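Local coordinates for protein dipeptidase AC. Metallo peptidase. MEROPS family M19 (Rhodobacter sphaeroides, PDB 3FDG) that probably hydrolyses dipeptides as a metal-dependent dipeptidase of the M19 (membrane dipeptidase) family, with a two-metal centre in a TIM-barrel-type fold, at residues 207-212 with 230-235. Sequence-based numbering, arbitrary orientation.
Sequences DLSHLN and THSNAH. With MG (magnesium ion), chain F.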
loop_
_atom_site.group_PDB
_atom_site.type_symbol
_atom_site.label_atom_id
_atom_site.label_comp_id
_atom_site.label_asym_id
_atom_site.label_seq_id
_atom_site.Cartn_x
_atom_site.Cartn_y
_atom_site.Cartn_z
ATOM N N ASP B 207 -15.190 1.452 -11.966
ATOM C CA ASP B 207 -15.082 2.085 -13.277
ATOM C C ASP B 207 -15.344 1.016 -14.340
ATOM O O ASP B 207 -14.597 0.015 -14.428
ATOM C CB ASP B 207 -13.697 2.723 -13.455
ATOM C CG ASP B 207 -13.521 3.348 -14.835
ATOM O OD1 ASP B 207 -14.506 3.421 -15.601
ATOM O OD2 ASP B 207 -12.403 3.768 -15.159
ATOM N N LEU B 208 -16.387 1.219 -15.157
ATOM C CA LEU B 208 -16.800 0.203 -16.153
ATOM C C LEU B 208 -16.123 0.378 -17.519
ATOM O O LEU B 208 -16.311 -0.443 -18.402
ATOM C CB LEU B 208 -18.316 0.255 -16.380
ATOM C CG LEU B 208 -19.174 0.115 -15.100
ATOM C CD1 LEU B 208 -20.645 0.322 -15.302
ATOM C CD2 LEU B 208 -18.913 -1.229 -14.464
ATOM N N SER B 209 -15.361 1.446 -17.715
ATOM C CA SER B 209 -14.626 1.585 -18.976
ATOM C C SER B 209 -13.700 0.392 -19.175
ATOM O O SER B 209 -12.995 0.002 -18.219
ATOM C CB SER B 209 -13.796 2.878 -18.990
ATOM O OG SER B 209 -14.675 3.996 -19.102
ATOM N N HIS B 210 -13.701 -0.142 -20.401
ATOM C CA HIS B 210 -12.966 -1.368 -20.822
ATOM C C HIS B 210 -13.746 -2.638 -20.489
ATOM O O HIS B 210 -13.532 -3.675 -21.095
ATOM C CB HIS B 210 -11.551 -1.479 -20.211
ATOM C CG HIS B 210 -10.601 -0.431 -20.719
ATOM N ND1 HIS B 210 -9.903 -0.570 -21.906
ATOM C CD2 HIS B 210 -10.187 0.735 -20.174
ATOM C CE1 HIS B 210 -9.129 0.488 -22.093
ATOM N NE2 HIS B 210 -9.278 1.294 -21.053
ATOM N N LEU B 211 -14.628 -2.602 -19.505
ATOM C CA LEU B 211 -15.367 -3.808 -19.187
ATOM C C LEU B 211 -16.341 -4.167 -20.357
ATOM O O LEU B 211 -16.905 -3.246 -20.979
ATOM C CB LEU B 211 -16.135 -3.559 -17.883
ATOM C CG LEU B 211 -16.886 -4.739 -17.266
ATOM C CD1 LEU B 211 -15.932 -5.950 -16.936
ATOM C CD2 LEU B 211 -17.638 -4.342 -16.017
ATOM N N ASN B 212 -16.534 -5.475 -20.647
ATOM C CA ASN B 212 -17.423 -5.879 -21.753
ATOM C C ASN B 212 -18.887 -5.855 -21.332
ATOM O O ASN B 212 -19.206 -5.567 -20.151
ATOM C CB ASN B 212 -17.029 -7.239 -22.387
ATOM C CG ASN B 212 -17.234 -8.441 -21.439
ATOM O OD1 ASN B 212 -17.970 -8.354 -20.428
ATOM N ND2 ASN B 212 -16.569 -9.544 -21.749
ATOM N N THR B 230 -15.386 6.017 -16.702
ATOM C CA THR B 230 -14.572 7.254 -16.582
ATOM C C THR B 230 -14.096 7.774 -17.896
ATOM O O THR B 230 -13.711 8.948 -18.013
ATOM C CB THR B 230 -13.297 7.061 -15.689
ATOM O OG1 THR B 230 -12.449 6.042 -16.219
ATOM C CG2 THR B 230 -13.713 6.722 -14.194
ATOM N N HIS B 231 -14.079 6.899 -18.872
ATOM C CA HIS B 231 -13.499 7.284 -20.186
ATOM C C HIS B 231 -14.040 6.450 -21.345
ATOM O O HIS B 231 -13.346 5.581 -21.904
ATOM C CB HIS B 231 -11.955 7.427 -20.153
ATOM C CG HIS B 231 -11.147 6.165 -19.890
ATOM N ND1 HIS B 231 -11.328 5.350 -18.788
ATOM C CD2 HIS B 231 -10.106 5.624 -20.587
ATOM C CE1 HIS B 231 -10.447 4.362 -18.822
ATOM N NE2 HIS B 231 -9.673 4.524 -19.878
ATOM N N SER B 232 -15.270 6.783 -21.738
ATOM C CA SER B 232 -15.985 6.040 -22.790
ATOM C C SER B 232 -16.987 6.962 -23.434
ATOM O O SER B 232 -17.565 7.843 -22.764
ATOM C CB SER B 232 -16.778 4.833 -22.207
ATOM O OG SER B 232 -15.950 3.872 -21.531
ATOM N N ASN B 233 -17.235 6.718 -24.724
ATOM C CA ASN B 233 -18.129 7.603 -25.486
ATOM C C ASN B 233 -19.397 6.854 -25.943
ATOM O O ASN B 233 -19.752 5.791 -25.382
ATOM C CB ASN B 233 -17.345 8.309 -26.636
ATOM C CG ASN B 233 -16.117 9.095 -26.144
ATOM O OD1 ASN B 233 -16.070 9.559 -25.012
ATOM N ND2 ASN B 233 -15.102 9.202 -26.993
ATOM N N ALA B 234 -20.099 7.419 -26.945
ATOM C CA ALA B 234 -21.413 6.938 -27.346
ATOM C C ALA B 234 -21.282 5.995 -28.533
ATOM O O ALA B 234 -20.812 6.404 -29.612
ATOM C CB ALA B 234 -22.303 8.113 -27.711
ATOM N N HIS B 235 -21.658 4.746 -28.301
ATOM C CA HIS B 235 -21.606 3.697 -29.319
ATOM C C HIS B 235 -22.553 4.026 -30.485
ATOM O O HIS B 235 -22.277 3.659 -31.627
ATOM C CB HIS B 235 -22.019 2.362 -28.711
ATOM C CG HIS B 235 -21.708 1.190 -29.572
ATOM N ND1 HIS B 235 -22.574 0.728 -30.547
ATOM C CD2 HIS B 235 -20.632 0.362 -29.587
ATOM C CE1 HIS B 235 -22.029 -0.327 -31.131
ATOM N NE2 HIS B 235 -20.856 -0.563 -30.569
HETATM MG MG MG F . -8.117 3.090 -20.669
HETATM O O HOH W 1 -8.487 3.773 -22.855
HETATM O O HOH W 2 -6.359 1.910 -21.807
#
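D207 extends its carboxylate toward T230 with CG anti to the backbone N (chi1 178°), while T230 turns OG1 back between its own N and carbonyl carbon (chi1 59°) to meet it. The two side chains cross at about a right angle, and both carboxylate oxygens are used. T230 OG1 donates to D207 OD2 at 2.5 Å, a short bond that comes in from above the carboxylate plane. D207 OD1 takes two backbone N-H groups from opposite faces of that plane: T230 N at 3.0 Å and S209 N, the latter closing an Asx turn. Gripped this way, the carboxylate has little freedom to rotate.

The same T230 OG1 accepts from H231 ND1 at 2.9 Å, with the hydroxyl tilted slightly off the imidazole plane. T230 is thus the second-shell residue that sets the rotation of H231, and D207 stands one step behind it, holding the threonine hydroxyl. That leaves NE2 of H231 for the magnesium ion, 2.3 Å away; H210 NE2 binds the same ion at 2.2 Å. The two rings stand obliquely, planes at 63°, and E137 and two waters are also ligands. H210 ND1 is held in turn by S165 OG.

Behind the metal, S209 OG accepts from H231 N at 3.0 Å and shares a hydrogen bond with S232 OG at 2.7 Å, pinning the two loops together; R242 also bonds S232 OG.

H210 projects from a type II turn, L208 to L211, in the loop between strand 205-206 and helix 213-222, where L208 and L211 pack on that helix. H231 lies in the loop from strand 228-229 toward helix 246-254, so the contact joins successive strand-to-helix loops at the metal-binding mouth of the barrel.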